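Long-range contacts in sensory rhodopsin transducer (Thermotoga maritima, PDB 1NC7), which is of unknown function but binds magnesium ions and probably relays signals from a sensory rhodopsin or a similar receptor: residues Gly42-His47 against Ser116-Gly121; Leu50-Thr55 against His76-Ser81; Ala60-Thr65 against Ala105-Pro110. All blocks are in the same frame, centred on the assembly; numbering follows the deposited sequence.

Contact 1 (Gly42-His47 against Ser116-Gly121); sequences GYLVSH and SRLDVG. With EDO (1,2-ethanediol), chain O.
Leu118 and His47 face each other as an antiparallel hydrogen-bonded pair where strand 47-54 begins alongside strand 110-121, in the large antiparallel sheet of this beta-sandwich-like subunit. Two backbone bonds close the pair. His47 N reaches Leu118 O over 3.0 Å, and Leu118 N gives the shorter bond, 2.8 Å to His47 O. On the face of the sheet that carries both side chains, Leu118 crosses the imidazole obliquely. Its CB sits over one ring face, 4.1 Å from the His47 ring centroid, in a CH-pi contact. Its CD2 comes closer to the ring rim, 3.5 Å from His47 CE1. A residue two places earlier in the chain holds the ring. His47 CG stands between the backbone N and the carbonyl carbon (chi1 64°), which folds the imidazole back toward Val45. ND1 then donates to Val45 O in the ring plane, so the rotation of the ring is fixed. Leu44 CD1 adds a looser apolar contact, 4.2 Å from Leu118 CD2, and Tyr125 and Leu127 of strand 124-135 pack on the same leucine. Leu127 is also a magnesium-site residue, although no ion is bound there in this chain.

Ser46 breaks the regular pairing. Its hydroxyl takes the place of a backbone acceptor and also bonds to Gly39 O. Nearby, Asp119 turns to the other face and bonds Tyr125 OH of a second subunit. Ser46 OG lies beside its own backbone N (chi1 -66°) and receives the N-H of Val120 over 2.9 Å, nearly straight at 168°.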
loop_
_atom_site.group_PDB
_atom_site.type_symbol
_atom_site.label_atom_id
_atom_site.label_comp_id
_atom_site.label_asym_id
_atom_site.label_seq_id
_atom_site.Cartn_x
_atom_site.Cartn_y
_atom_site.Cartn_z
ATOM N N GLY D 42 -22.376 15.130 0.803
ATOM C CA GLY D 42 -23.558 14.373 1.167
ATOM C C GLY D 42 -23.460 13.808 2.571
ATOM O O GLY D 42 -23.239 14.547 3.531
ATOM N N TYR D 43 -23.621 12.495 2.689
ATOM C CA TYR D 43 -23.556 11.818 3.981
ATOM C C TYR D 43 -22.120 11.572 4.434
ATOM O O TYR D 43 -21.867 11.323 5.613
ATOM C CB TYR D 43 -24.281 10.469 3.908
ATOM C CG TYR D 43 -25.788 10.547 3.775
ATOM C CD1 TYR D 43 -26.543 9.389 3.583
ATOM C CD2 TYR D 43 -26.463 11.765 3.862
ATOM C CE1 TYR D 43 -27.930 9.441 3.485
ATOM C CE2 TYR D 43 -27.853 11.827 3.766
ATOM C CZ TYR D 43 -28.577 10.661 3.579
ATOM O OH TYR D 43 -29.950 10.708 3.493
ATOM N N LEU D 44 -21.183 11.648 3.494
ATOM C CA LEU D 44 -19.780 11.394 3.795
ATOM C C LEU D 44 -18.946 12.600 4.203
ATOM O O LEU D 44 -19.153 13.717 3.733
ATOM C CB LEU D 44 -19.101 10.727 2.595
ATOM C CG LEU D 44 -19.635 9.382 2.102
ATOM C CD1 LEU D 44 -18.841 8.952 0.879
ATOM C CD2 LEU D 44 -19.526 8.340 3.203
ATOM N N VAL D 45 -17.992 12.349 5.089
ATOM C CA VAL D 45 -17.066 13.371 5.549
ATOM C C VAL D 45 -15.689 12.742 5.378
ATOM O O VAL D 45 -15.547 11.522 5.466
ATOM C CB VAL D 45 -17.281 13.727 7.040
ATOM C CG1 VAL D 45 -18.665 14.330 7.242
ATOM C CG2 VAL D 45 -17.110 12.488 7.902
ATOM N N SER D 46 -14.685 13.562 5.097
ATOM C CA SER D 46 -13.329 13.055 4.940
ATOM C C SER D 46 -12.923 12.417 6.261
ATOM O O SER D 46 -13.289 12.897 7.332
ATOM C CB SER D 46 -12.371 14.194 4.595
ATOM O OG SER D 46 -12.666 14.732 3.319
ATOM N N HIS D 47 -12.161 11.335 6.189
ATOM C CA HIS D 47 -11.750 10.659 7.408
ATOM C C HIS D 47 -10.669 9.637 7.136
ATOM O O HIS D 47 -10.230 9.450 6.005
ATOM C CB HIS D 47 -12.941 9.932 8.037
ATOM C CG HIS D 47 -13.486 8.820 7.190
ATOM N ND1 HIS D 47 -14.416 9.029 6.196
ATOM C CD2 HIS D 47 -13.202 7.496 7.167
ATOM C CE1 HIS D 47 -14.683 7.882 5.595
ATOM N NE2 HIS D 47 -13.959 6.935 6.165
ATOM N N SER D 116 -6.623 3.506 6.071
ATOM C CA SER D 116 -7.148 4.036 4.824
ATOM C C SER D 116 -7.672 5.440 5.025
ATOM O O SER D 116 -8.192 5.774 6.084
ATOM C CB SER D 116 -8.269 3.140 4.307
ATOM O OG SER D 116 -7.802 1.815 4.166
ATOM N N ARG D 117 -7.525 6.268 4.002
ATOM C CA ARG D 117 -8.001 7.635 4.084
ATOM C C ARG D 117 -8.963 7.958 2.955
ATOM O O ARG D 117 -8.736 7.579 1.808
ATOM C CB ARG D 117 -6.828 8.620 4.021
ATOM C CG ARG D 117 -7.264 10.086 4.083
ATOM C CD ARG D 117 -6.097 11.013 3.823
ATOM N NE ARG D 117 -4.992 10.727 4.726
ATOM C CZ ARG D 117 -3.782 11.265 4.619
ATOM N NH1 ARG D 117 -3.519 12.124 3.644
ATOM N NH2 ARG D 117 -2.832 10.933 5.482
ATOM N N LEU D 118 -10.051 8.637 3.306
ATOM C CA LEU D 118 -11.023 9.099 2.328
ATOM C C LEU D 118 -10.924 10.620 2.368
ATOM O O LEU D 118 -11.168 11.243 3.406
ATOM C CB LEU D 118 -12.452 8.689 2.696
ATOM C CG LEU D 118 -13.511 9.366 1.810
ATOM C CD1 LEU D 118 -13.414 8.832 0.384
ATOM C CD2 LEU D 118 -14.900 9.117 2.377
ATOM N N ASP D 119 -10.539 11.211 1.245
ATOM C CA ASP D 119 -10.419 12.657 1.140
ATOM C C ASP D 119 -11.520 13.034 0.160
ATOM O O ASP D 119 -11.430 12.728 -1.030
ATOM C CB ASP D 119 -9.052 13.037 0.571
ATOM C CG ASP D 119 -8.752 14.517 0.703
ATOM O OD1 ASP D 119 -9.704 15.315 0.845
ATOM O OD2 ASP D 119 -7.557 14.879 0.652
ATOM N N VAL D 120 -12.564 13.678 0.664
ATOM C CA VAL D 120 -13.689 14.042 -0.178
ATOM C C VAL D 120 -14.093 15.500 -0.021
ATOM O O VAL D 120 -13.835 16.125 1.003
ATOM C CB VAL D 120 -14.903 13.136 0.139
ATOM C CG1 VAL D 120 -15.365 13.372 1.570
ATOM C CG2 VAL D 120 -16.031 13.399 -0.843
ATOM N N GLY D 121 -14.719 16.034 -1.063
ATOM C CA GLY D 121 -15.173 17.409 -1.043
ATOM C C GLY D 121 -16.214 17.563 -2.129
ATOM O O GLY D 121 -16.573 16.585 -2.784
HETATM C C1 EDO O . -0.160 13.575 0.829
HETATM O O1 EDO O . -0.193 14.907 1.377
HETATM C C2 EDO O . -0.973 12.660 1.685
HETATM O O2 EDO O . -0.624 12.647 3.106
#

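Contact 2 (Leu50-Thr55 against His76-Ser81); sequences LCIMNT and HEVEIS
Ile80 and Ile52 meet between two strands that are not sheet neighbours. Strands 50-54 and 76-80 run 8.4 Å apart at closest approach and cross at -42°, a face-to-face packing of the beta-sandwich kind. Both isoleucines share one conformation. In each, CG1 lies beside the backbone N and CG2 is anti to it, with CD1 extended. The extended arm of Ile80 therefore brings its CD1 obliquely against the branch point of Ile52. It lies 3.2 Å from Ile52 CB and equally near Ile52 CG2, shorter than usual for two carbons, so the exact fit is doubtful. Ile52 CD1 runs on toward Val78 and stays 4.4 Å from Val78 CG2.

Asn54 adds the polar part. Its CG is anti to the backbone N (chi1 179°), which carries the amide across to the other strand. ND2 donates to Ile80 O over 3.0 Å from above the carbonyl plane. The same amide bonds Glu58 O through ND2 and Gly56 N through OD1, so both of its ends are used.

Ile62 of strand 60-68 and Val111 and Met113 of strand 110-121 close round Ile52, while Leu86 of strand 84-89 packs on Ile80.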
loop_
_atom_site.group_PDB
_atom_site.type_symbol
_atom_site.label_atom_id
_atom_site.label_comp_id
_atom_site.label_asym_id
_atom_site.label_seq_id
_atom_site.Cartn_x
_atom_site.Cartn_y
_atom_site.Cartn_z
ATOM N N LEU D 50 -8.802 3.313 10.832
ATOM C CA LEU D 50 -7.742 2.419 11.264
ATOM C C LEU D 50 -8.462 1.093 11.408
ATOM O O LEU D 50 -9.258 0.906 12.331
ATOM C CB LEU D 50 -7.163 2.855 12.612
ATOM C CG LEU D 50 -6.079 1.932 13.178
ATOM C CD1 LEU D 50 -4.901 1.858 12.212
ATOM C CD2 LEU D 50 -5.624 2.452 14.535
ATOM N N CYS D 51 -8.202 0.183 10.479
ATOM C CA CYS D 51 -8.868 -1.107 10.495
ATOM C C CYS D 51 -8.018 -2.152 11.181
ATOM O O CYS D 51 -6.847 -2.342 10.849
ATOM C CB CYS D 51 -9.217 -1.509 9.069
ATOM S SG CYS D 51 -10.248 -0.245 8.279
ATOM N N ILE D 52 -8.632 -2.827 12.149
ATOM C CA ILE D 52 -7.956 -3.833 12.949
ATOM C C ILE D 52 -8.731 -5.142 12.936
ATOM O O ILE D 52 -9.960 -5.145 12.991
ATOM C CB ILE D 52 -7.852 -3.361 14.413
ATOM C CG1 ILE D 52 -7.316 -1.928 14.463
ATOM C CG2 ILE D 52 -6.955 -4.303 15.204
ATOM C CD1 ILE D 52 -7.347 -1.310 15.851
HETATM N N MSE D 53 -8.009 -6.252 12.851
HETATM C CA MSE D 53 -8.655 -7.554 12.874
HETATM C C MSE D 53 -7.988 -8.433 13.922
HETATM O O MSE D 53 -6.769 -8.386 14.110
HETATM C CB MSE D 53 -8.606 -8.222 11.493
HETATM C CG MSE D 53 -7.221 -8.521 10.963
HETATM SE SE MSE D 53 -7.251 -9.141 9.115
HETATM C CE MSE D 53 -8.260 -10.768 9.382
ATOM N N ASN D 54 -8.810 -9.212 14.614
ATOM C CA ASN D 54 -8.348 -10.118 15.656
ATOM C C ASN D 54 -8.827 -11.519 15.295
ATOM O O ASN D 54 -10.019 -11.806 15.376
ATOM C CB ASN D 54 -8.933 -9.688 17.004
ATOM C CG ASN D 54 -8.515 -10.599 18.148
ATOM O OD1 ASN D 54 -7.667 -11.474 17.984
ATOM N ND2 ASN D 54 -9.108 -10.385 19.320
ATOM N N THR D 55 -7.898 -12.380 14.888
ATOM C CA THR D 55 -8.243 -13.747 14.510
ATOM C C THR D 55 -7.983 -14.717 15.655
ATOM O O THR D 55 -8.136 -15.927 15.493
ATOM C CB THR D 55 -7.420 -14.219 13.296
ATOM O OG1 THR D 55 -6.031 -14.272 13.648
ATOM C CG2 THR D 55 -7.598 -13.262 12.123
ATOM N N HIS D 76 -5.257 6.859 22.889
ATOM C CA HIS D 76 -6.614 6.340 22.962
ATOM C C HIS D 76 -6.549 4.834 23.163
ATOM O O HIS D 76 -5.496 4.219 22.969
ATOM C CB HIS D 76 -7.387 6.647 21.677
ATOM C CG HIS D 76 -7.823 8.073 21.558
ATOM N ND1 HIS D 76 -6.971 9.085 21.171
ATOM C CD2 HIS D 76 -9.020 8.657 21.797
ATOM C CE1 HIS D 76 -7.627 10.233 21.176
ATOM N NE2 HIS D 76 -8.871 10.000 21.552
ATOM N N GLU D 77 -7.674 4.243 23.550
ATOM C CA GLU D 77 -7.748 2.807 23.787
ATOM C C GLU D 77 -8.992 2.212 23.141
ATOM O O GLU D 77 -10.048 2.842 23.103
ATOM C CB GLU D 77 -7.795 2.524 25.292
ATOM C CG GLU D 77 -6.569 2.972 26.076
ATOM C CD GLU D 77 -5.403 2.009 25.951
ATOM O OE1 GLU D 77 -4.349 2.270 26.569
ATOM O OE2 GLU D 77 -5.540 0.990 25.241
ATOM N N VAL D 78 -8.855 0.995 22.628
ATOM C CA VAL D 78 -9.973 0.284 22.017
ATOM C C VAL D 78 -9.805 -1.201 22.302
ATOM O O VAL D 78 -8.718 -1.657 22.666
ATOM C CB VAL D 78 -10.035 0.480 20.475
ATOM C CG1 VAL D 78 -10.108 1.958 20.134
ATOM C CG2 VAL D 78 -8.832 -0.177 19.809
ATOM N N GLU D 79 -10.889 -1.952 22.158
ATOM C CA GLU D 79 -10.842 -3.390 22.378
ATOM C C GLU D 79 -11.530 -4.083 21.215
ATOM O O GLU D 79 -12.482 -3.554 20.642
ATOM C CB GLU D 79 -11.541 -3.766 23.687
ATOM C CG GLU D 79 -10.948 -3.105 24.918
ATOM C CD GLU D 79 -11.526 -3.652 26.209
ATOM O OE1 GLU D 79 -12.766 -3.762 26.307
ATOM O OE2 GLU D 79 -10.738 -3.965 27.128
ATOM N N ILE D 80 -11.037 -5.264 20.860
ATOM C CA ILE D 80 -11.621 -6.029 19.766
ATOM C C ILE D 80 -11.748 -7.486 20.177
ATOM O O ILE D 80 -10.760 -8.135 20.516
ATOM C CB ILE D 80 -10.763 -5.933 18.501
ATOM C CG1 ILE D 80 -10.554 -4.464 18.139
ATOM C CG2 ILE D 80 -11.447 -6.668 17.352
ATOM C CD1 ILE D 80 -9.716 -4.254 16.915
ATOM N N SER D 81 -12.978 -7.985 20.144
ATOM C CA SER D 81 -13.271 -9.359 20.527
ATOM C C SER D 81 -12.690 -10.376 19.551
ATOM O O SER D 81 -12.312 -10.037 18.429
ATOM C CB SER D 81 -14.785 -9.545 20.636
ATOM O OG SER D 81 -15.341 -8.610 21.547
#

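Contact 3 (Ala60-Thr65 against Ala105-Pro110); sequences AKIRIT and AESNVP
Arg63 and Glu106 form the central hydrogen-bonded pair of two antiparallel strands, 60-65 and 105-107, which are direct neighbours in the main sheet. Backbone bonds come first. Arg63 N reaches Glu106 O over 2.8 Å, and Glu106 N returns a bond to Arg63 O. The non-hydrogen-bonded pairs Ile62 with Ser107 and Ile64 with Ala105 flank this ring of bonds. At Asn108 the chain turns a corner, and the side chain takes over the pairing. Asn108 CG stands between its backbone N and carbonyl carbon (chi1 65°), which turns OD1 back to the edge of strand 60-65. There OD1 accepts Lys61 N over 2.7 Å. A longer bond, 3.3 Å from Asn108 N to Lys61 O, completes the grip on Lys61.

Charged groups occupy the face of Arg63 and Glu106. The two side chains lie side by side and point the same way, with guanidinium and carboxylate planes 20° apart. The salt bridge joins Arg63 NH2 to Glu106 OE1 at 2.8 Å, but as a hydrogen bond it is weak, bent to 123°. A water links Glu106 OE1, Arg63 O and Thr65 OG1. The other carboxylate oxygen, OE2, pairs with Lys28.

Apolar contacts come next. Ile62 CG2 meets Ala105 CB at 4.2 Å on the opposite face, and at the corner Ala60 CB presses on Val109 CG2 at a tight 3.4 Å. Ser107 OG lies among them and donates to Val109 O, which fastens the corner.

Strand 74-80 pairs with the far edge of strand 60-68, Trp29 bonds to Ala105 from the other side, and strands 47-54 and 110-121 pack over the face of Ile62.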
loop_
_atom_site.group_PDB
_atom_site.type_symbol
_atom_site.label_atom_id
_atom_site.label_comp_id
_atom_site.label_asym_id
_atom_site.label_seq_id
_atom_site.Cartn_x
_atom_site.Cartn_y
_atom_site.Cartn_z
ATOM N N ALA D 60 -8.514 -8.405 22.269
ATOM C CA ALA D 60 -7.329 -7.580 22.132
ATOM C C ALA D 60 -7.567 -6.208 22.740
ATOM O O ALA D 60 -8.570 -5.554 22.453
ATOM C CB ALA D 60 -6.954 -7.439 20.661
ATOM N N LYS D 61 -6.650 -5.795 23.608
ATOM C CA LYS D 61 -6.711 -4.484 24.240
ATOM C C LYS D 61 -5.613 -3.704 23.534
ATOM O O LYS D 61 -4.430 -4.041 23.631
ATOM C CB LYS D 61 -6.425 -4.599 25.737
ATOM C CG LYS D 61 -7.449 -5.437 26.487
ATOM C CD LYS D 61 -7.101 -5.549 27.961
ATOM C CE LYS D 61 -8.115 -6.405 28.704
ATOM N NZ LYS D 61 -7.770 -6.541 30.148
ATOM N N ILE D 62 -6.013 -2.665 22.816
ATOM C CA ILE D 62 -5.068 -1.886 22.040
ATOM C C ILE D 62 -4.933 -0.433 22.469
ATOM O O ILE D 62 -5.923 0.276 22.637
ATOM C CB ILE D 62 -5.463 -1.943 20.552
ATOM C CG1 ILE D 62 -5.698 -3.401 20.143
ATOM C CG2 ILE D 62 -4.366 -1.359 19.695
ATOM C CD1 ILE D 62 -6.204 -3.571 18.733
ATOM N N ARG D 63 -3.684 -0.013 22.655
ATOM C CA ARG D 63 -3.359 1.355 23.031
ATOM C C ARG D 63 -2.883 2.035 21.751
ATOM O O ARG D 63 -1.899 1.606 21.144
ATOM C CB ARG D 63 -2.244 1.362 24.081
ATOM C CG ARG D 63 -1.753 2.747 24.461
ATOM C CD ARG D 63 -0.736 2.682 25.590
ATOM N NE ARG D 63 0.410 1.846 25.249
ATOM C CZ ARG D 63 1.451 1.641 26.050
ATOM N NH1 ARG D 63 1.494 2.214 27.246
ATOM N NH2 ARG D 63 2.449 0.861 25.657
ATOM N N ILE D 64 -3.594 3.078 21.337
ATOM C CA ILE D 64 -3.262 3.797 20.112
ATOM C C ILE D 64 -2.653 5.155 20.421
ATOM O O ILE D 64 -3.322 6.029 20.972
ATOM C CB ILE D 64 -4.511 4.022 19.241
ATOM C CG1 ILE D 64 -5.262 2.701 19.047
ATOM C CG2 ILE D 64 -4.100 4.603 17.892
ATOM C CD1 ILE D 64 -6.588 2.845 18.336
ATOM N N THR D 65 -1.390 5.328 20.052
ATOM C CA THR D 65 -0.686 6.581 20.297
ATOM C C THR D 65 -0.567 7.427 19.032
ATOM O O THR D 65 -0.127 6.946 17.985
ATOM C CB THR D 65 0.727 6.315 20.843
ATOM O OG1 THR D 65 0.635 5.560 22.057
ATOM C CG2 THR D 65 1.453 7.629 21.120
ATOM N N ALA D 105 0.413 1.692 17.315
ATOM C CA ALA D 105 -0.611 0.925 18.005
ATOM C C ALA D 105 0.028 -0.276 18.681
ATOM O O ALA D 105 0.801 -1.005 18.064
ATOM C CB ALA D 105 -1.676 0.471 17.012
ATOM N N GLU D 106 -0.301 -0.478 19.953
ATOM C CA GLU D 106 0.257 -1.584 20.722
ATOM C C GLU D 106 -0.856 -2.455 21.292
ATOM O O GLU D 106 -1.726 -1.970 22.013
ATOM C CB GLU D 106 1.123 -1.031 21.851
ATOM C CG GLU D 106 2.334 -0.259 21.357
ATOM C CD GLU D 106 3.042 0.486 22.467
ATOM O OE1 GLU D 106 2.471 1.477 22.974
ATOM O OE2 GLU D 106 4.163 0.077 22.839
ATOM N N SER D 107 -0.813 -3.741 20.962
ATOM C CA SER D 107 -1.818 -4.700 21.403
ATOM C C SER D 107 -1.234 -5.748 22.339
ATOM O O SER D 107 -0.053 -6.074 22.253
ATOM C CB SER D 107 -2.432 -5.394 20.184
ATOM O OG SER D 107 -3.434 -6.319 20.568
ATOM N N ASN D 108 -2.071 -6.275 23.229
ATOM C CA ASN D 108 -1.627 -7.296 24.171
ATOM C C ASN D 108 -1.546 -8.654 23.473
ATOM O O ASN D 108 -0.851 -9.559 23.933
ATOM C CB ASN D 108 -2.579 -7.357 25.372
ATOM C CG ASN D 108 -3.971 -7.814 24.992
ATOM O OD1 ASN D 108 -4.532 -7.368 23.995
ATOM N ND2 ASN D 108 -4.545 -8.701 25.801
ATOM N N VAL D 109 -2.260 -8.784 22.356
ATOM C CA VAL D 109 -2.259 -10.013 21.570
ATOM C C VAL D 109 -2.081 -9.650 20.098
ATOM O O VAL D 109 -2.401 -8.536 19.683
ATOM C CB VAL D 109 -3.577 -10.810 21.724
ATOM C CG1 VAL D 109 -3.765 -11.235 23.174
ATOM C CG2 VAL D 109 -4.756 -9.973 21.245
ATOM N N PRO D 110 -1.568 -10.585 19.291
ATOM C CA PRO D 110 -1.357 -10.326 17.864
ATOM C C PRO D 110 -2.625 -9.937 17.108
ATOM O O PRO D 110 -3.681 -10.544 17.292
ATOM C CB PRO D 110 -0.778 -11.643 17.355
ATOM C CG PRO D 110 -0.064 -12.191 18.566
ATOM C CD PRO D 110 -1.060 -11.919 19.661
HETATM O O HOH W 1 0.558 2.931 21.552
#

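Contacts 2 and 3 share one end of the subunit. Their centres lie 7 Å apart, and strand 60-68 pairs with strand 74-80 between them. Contact 1 is on the far side of the chain's centre, beside the annotated magnesium-site residues. Contacts 1 and 3 join paired strands by backbone bonds, whereas contact 2 packs one layer on another through side chains. Contact 2 is the most apolar and is largely buried. Contact 3 has one buried face of small and branched residues and one solvent-facing face of charges. Contact 1 is also mostly buried, but its polar groups reach neighbouring subunits. Strand 47-54 continues from contact 1 into contact 2.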